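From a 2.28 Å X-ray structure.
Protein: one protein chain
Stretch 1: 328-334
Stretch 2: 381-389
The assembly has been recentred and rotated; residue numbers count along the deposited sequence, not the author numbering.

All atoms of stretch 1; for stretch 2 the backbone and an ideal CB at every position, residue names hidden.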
# COMPACT_ATOMS: atom_id res chain seq x y z
N LYS A 328 18.95 22.05 -18.28
CA LYS A 328 19.63 21.55 -19.46
C LYS A 328 19.85 20.06 -19.31
O LYS A 328 19.41 19.27 -20.14
CB LYS A 328 20.96 22.27 -19.69
CG LYS A 328 21.87 21.60 -20.72
CD LYS A 328 23.13 22.41 -20.98
CE LYS A 328 22.79 23.76 -21.60
NZ LYS A 328 23.95 24.69 -21.58
N LEU A 329 20.54 19.68 -18.24
CA LEU A 329 20.83 18.29 -17.95
C LEU A 329 19.61 17.35 -18.09
O LEU A 329 19.69 16.32 -18.77
CB LEU A 329 21.45 18.16 -16.55
CG LEU A 329 22.98 18.07 -16.50
CD1 LEU A 329 23.61 18.99 -17.52
CD2 LEU A 329 23.50 18.38 -15.11
N TRP A 330 18.49 17.72 -17.46
CA TRP A 330 17.31 16.85 -17.45
C TRP A 330 16.68 16.75 -18.82
O TRP A 330 16.16 15.70 -19.21
CB TRP A 330 16.26 17.34 -16.44
CG TRP A 330 14.85 16.84 -16.71
CD1 TRP A 330 13.80 17.56 -17.19
CD2 TRP A 330 14.35 15.50 -16.52
NE1 TRP A 330 12.68 16.76 -17.30
CE2 TRP A 330 13.00 15.49 -16.90
CE3 TRP A 330 14.93 14.30 -16.06
CZ2 TRP A 330 12.21 14.34 -16.84
CZ3 TRP A 330 14.14 13.17 -16.00
CH2 TRP A 330 12.80 13.19 -16.39
N THR A 331 16.73 17.85 -19.55
CA THR A 331 16.10 17.89 -20.86
C THR A 331 16.85 16.96 -21.80
O THR A 331 16.24 16.23 -22.58
CB THR A 331 16.02 19.34 -21.40
OG1 THR A 331 15.10 20.09 -20.59
CG2 THR A 331 15.55 19.36 -22.85
N GLU A 332 18.17 16.97 -21.71
CA GLU A 332 18.99 16.05 -22.49
C GLU A 332 18.49 14.65 -22.22
O GLU A 332 17.98 13.98 -23.13
CB GLU A 332 20.46 16.18 -22.10
CG GLU A 332 20.91 17.60 -21.87
CD GLU A 332 22.26 17.92 -22.48
OE1 GLU A 332 22.98 16.97 -22.87
OE2 GLU A 332 22.61 19.12 -22.57
N PHE A 333 18.63 14.20 -20.97
CA PHE A 333 18.25 12.84 -20.61
C PHE A 333 16.84 12.50 -21.06
O PHE A 333 16.61 11.46 -21.68
CB PHE A 333 18.38 12.58 -19.10
CG PHE A 333 17.82 11.25 -18.68
CD1 PHE A 333 18.59 10.11 -18.77
CD2 PHE A 333 16.51 11.14 -18.26
CE1 PHE A 333 18.07 8.88 -18.43
CE2 PHE A 333 15.98 9.91 -17.92
CZ PHE A 333 16.77 8.78 -18.00
N SER A 334 15.89 13.37 -20.76
CA SER A 334 14.50 13.06 -21.02
C SER A 334 14.24 12.97 -22.51
O SER A 334 13.26 12.37 -22.95
CB SER A 334 13.56 14.09 -20.36
OG SER A 334 13.79 15.39 -20.88
N UNK A 381 26.26 16.29 -14.13
CA UNK A 381 25.51 15.17 -14.68
C UNK A 381 24.16 14.94 -13.99
O UNK A 381 23.97 15.27 -12.82
CB UNK A 381 26.36 13.90 -14.58
N UNK A 382 23.24 14.35 -14.75
CA UNK A 382 21.99 13.85 -14.19
C UNK A 382 21.97 12.32 -14.27
O UNK A 382 22.29 11.74 -15.30
CB UNK A 382 20.79 14.45 -14.92
N UNK A 383 21.58 11.68 -13.17
CA UNK A 383 21.51 10.23 -13.13
C UNK A 383 20.08 9.77 -12.86
O UNK A 383 19.48 10.15 -11.87
CB UNK A 383 22.46 9.68 -12.06
N UNK A 384 19.52 8.95 -13.76
CA UNK A 384 18.14 8.48 -13.65
C UNK A 384 18.03 7.56 -12.44
O UNK A 384 19.03 6.94 -12.03
CB UNK A 384 17.70 7.76 -14.92
N UNK A 385 16.83 7.44 -11.88
CA UNK A 385 16.66 6.70 -10.63
C UNK A 385 16.09 5.30 -10.81
O UNK A 385 15.49 4.96 -11.84
CB UNK A 385 15.75 7.49 -9.69
N UNK A 386 16.26 4.50 -9.76
CA UNK A 386 15.65 3.19 -9.63
C UNK A 386 14.13 3.34 -9.72
O UNK A 386 13.46 2.56 -10.39
CB UNK A 386 16.06 2.52 -8.32
N UNK A 387 13.59 4.36 -9.06
CA UNK A 387 12.15 4.58 -9.06
C UNK A 387 11.61 4.72 -10.48
O UNK A 387 10.58 4.13 -10.83
CB UNK A 387 11.80 5.83 -8.24
N UNK A 388 12.30 5.52 -11.29
CA UNK A 388 11.87 5.78 -12.65
C UNK A 388 11.89 4.49 -13.47
O UNK A 388 10.92 4.17 -14.17
CB UNK A 388 12.76 6.84 -13.30
N UNK A 389 12.99 3.75 -13.38
CA UNK A 389 13.07 2.43 -14.00
C UNK A 389 11.84 1.58 -13.67
O UNK A 389 11.20 1.03 -14.57
CB UNK A 389 14.34 1.71 -13.54

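Stretch 1 is helical throughout, and Leu-329, Trp-330 and Phe-333 offer stretch 2 an apolar surface.

Position 381 has extended backbone angles, and its CA-to-CB bond points away from the helix. The ideal CB lies 5.3 Å from Leu-329 CD2. Stretch 1 sets little demand here, so a polar or a long side chain would suit. The residue is Arg-381. Its backbone makes the contact, with Leu-329 CD2 3.6 Å from Arg-381 N.

Position 382 is the centre of the contact. Its CA is 5.9 Å from the CA of Leu-329, and its CB points toward the helix. The ideal CB lies 4.1 Å from Leu-329 CB and 5.2 Å from Phe-333 CB. Beyond it lies the space beside the rings of Trp-330 and Phe-333, with no charge on offer. A large apolar residue fits: leucine, isoleucine, methionine or an aromatic. The residue is Phe-382, with chi1 in t. The edge of Trp-330 meets the face of its ring in an offset edge-to-face pair, with Trp-330 CE3 3.5 Å from Phe-382 CZ. The Phe-333 ring packs obliquely, its plane at 51° to that of Phe-382, and Phe-333 CD2 is 3.7 Å from Phe-382 CE2.

Position 383 points away again, as strand alternation predicts. Nothing of stretch 1 is near its ideal CB, so many residues would do, polar ones included. The residue is Glu-383. It forms a salt bridge with Arg-381, with Glu-383 OE2 3.4 Å from Arg-381 NE.

Position 384 has phi -67° and psi 155°, which proline tolerates well. CB points sideways, and the ideal CB is tight against Phe-333 CZ, at 3.4 Å. A compact apolar side chain is favoured; alanine, valine or proline could serve. The residue is Pro-384. Its ring packs very closely on Phe-333, with Pro-384 CG 3.1 Å from Phe-333 CE1.

Position 385 is out of reach and immediately precedes a helix. Serine, threonine, aspartate or asparagine would suit such a site. The residue is Ser-385, which caps the helix: Ser-385 OG accepts from the backbone N of position 388, 3.1 Å away.

Positions 386 and 387 are helical and out of reach, so stretch 1 does not choose. They are Tyr-386 and Ala-387.

Position 388 points toward stretch 1, but its ideal CB has nothing within 5.5 Å. A longer apolar side chain could bridge the gap to Phe-333. The residue is Leu-388; its CD2 lies 4.1 Å from Phe-333 CE2.

Position 389 is again out of reach; the residue is Ala-389.

Stretch 2 381-389: RFEPSYALA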
# COMPACT_ATOMS: atom_id res chain seq x y z
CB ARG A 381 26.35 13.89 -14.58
CG ARG A 381 26.64 13.52 -13.14
CD ARG A 381 27.59 12.35 -12.99
NE ARG A 381 27.89 12.12 -11.58
CZ ARG A 381 28.86 11.32 -11.13
NH1 ARG A 381 29.62 10.67 -11.99
NH2 ARG A 381 29.06 11.19 -9.83
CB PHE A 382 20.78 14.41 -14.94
CG PHE A 382 19.48 13.76 -14.56
CD1 PHE A 382 18.75 14.22 -13.47
CD2 PHE A 382 18.99 12.68 -15.28
CE1 PHE A 382 17.55 13.61 -13.12
CE2 PHE A 382 17.80 12.08 -14.94
CZ PHE A 382 17.08 12.54 -13.86
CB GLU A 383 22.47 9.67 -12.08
CG GLU A 383 23.92 10.03 -12.37
CD GLU A 383 24.90 9.27 -11.48
OE1 GLU A 383 24.47 8.74 -10.43
OE2 GLU A 383 26.10 9.22 -11.83
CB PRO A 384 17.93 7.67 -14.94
CG PRO A 384 19.19 7.84 -15.75
CD PRO A 384 20.26 8.26 -14.83
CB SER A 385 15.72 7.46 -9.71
OG SER A 385 14.43 7.48 -10.31
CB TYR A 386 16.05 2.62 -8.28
CG TYR A 386 15.66 1.18 -8.02
CD1 TYR A 386 16.10 0.16 -8.85
CD2 TYR A 386 14.91 0.83 -6.91
CE1 TYR A 386 15.77 -1.16 -8.60
CE2 TYR A 386 14.59 -0.49 -6.65
CZ TYR A 386 15.02 -1.48 -7.50
OH TYR A 386 14.70 -2.80 -7.26
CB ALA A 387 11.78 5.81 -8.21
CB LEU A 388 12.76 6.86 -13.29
CG LEU A 388 12.53 7.17 -14.77
CD1 LEU A 388 11.08 7.45 -15.06
CD2 LEU A 388 13.40 8.32 -15.23
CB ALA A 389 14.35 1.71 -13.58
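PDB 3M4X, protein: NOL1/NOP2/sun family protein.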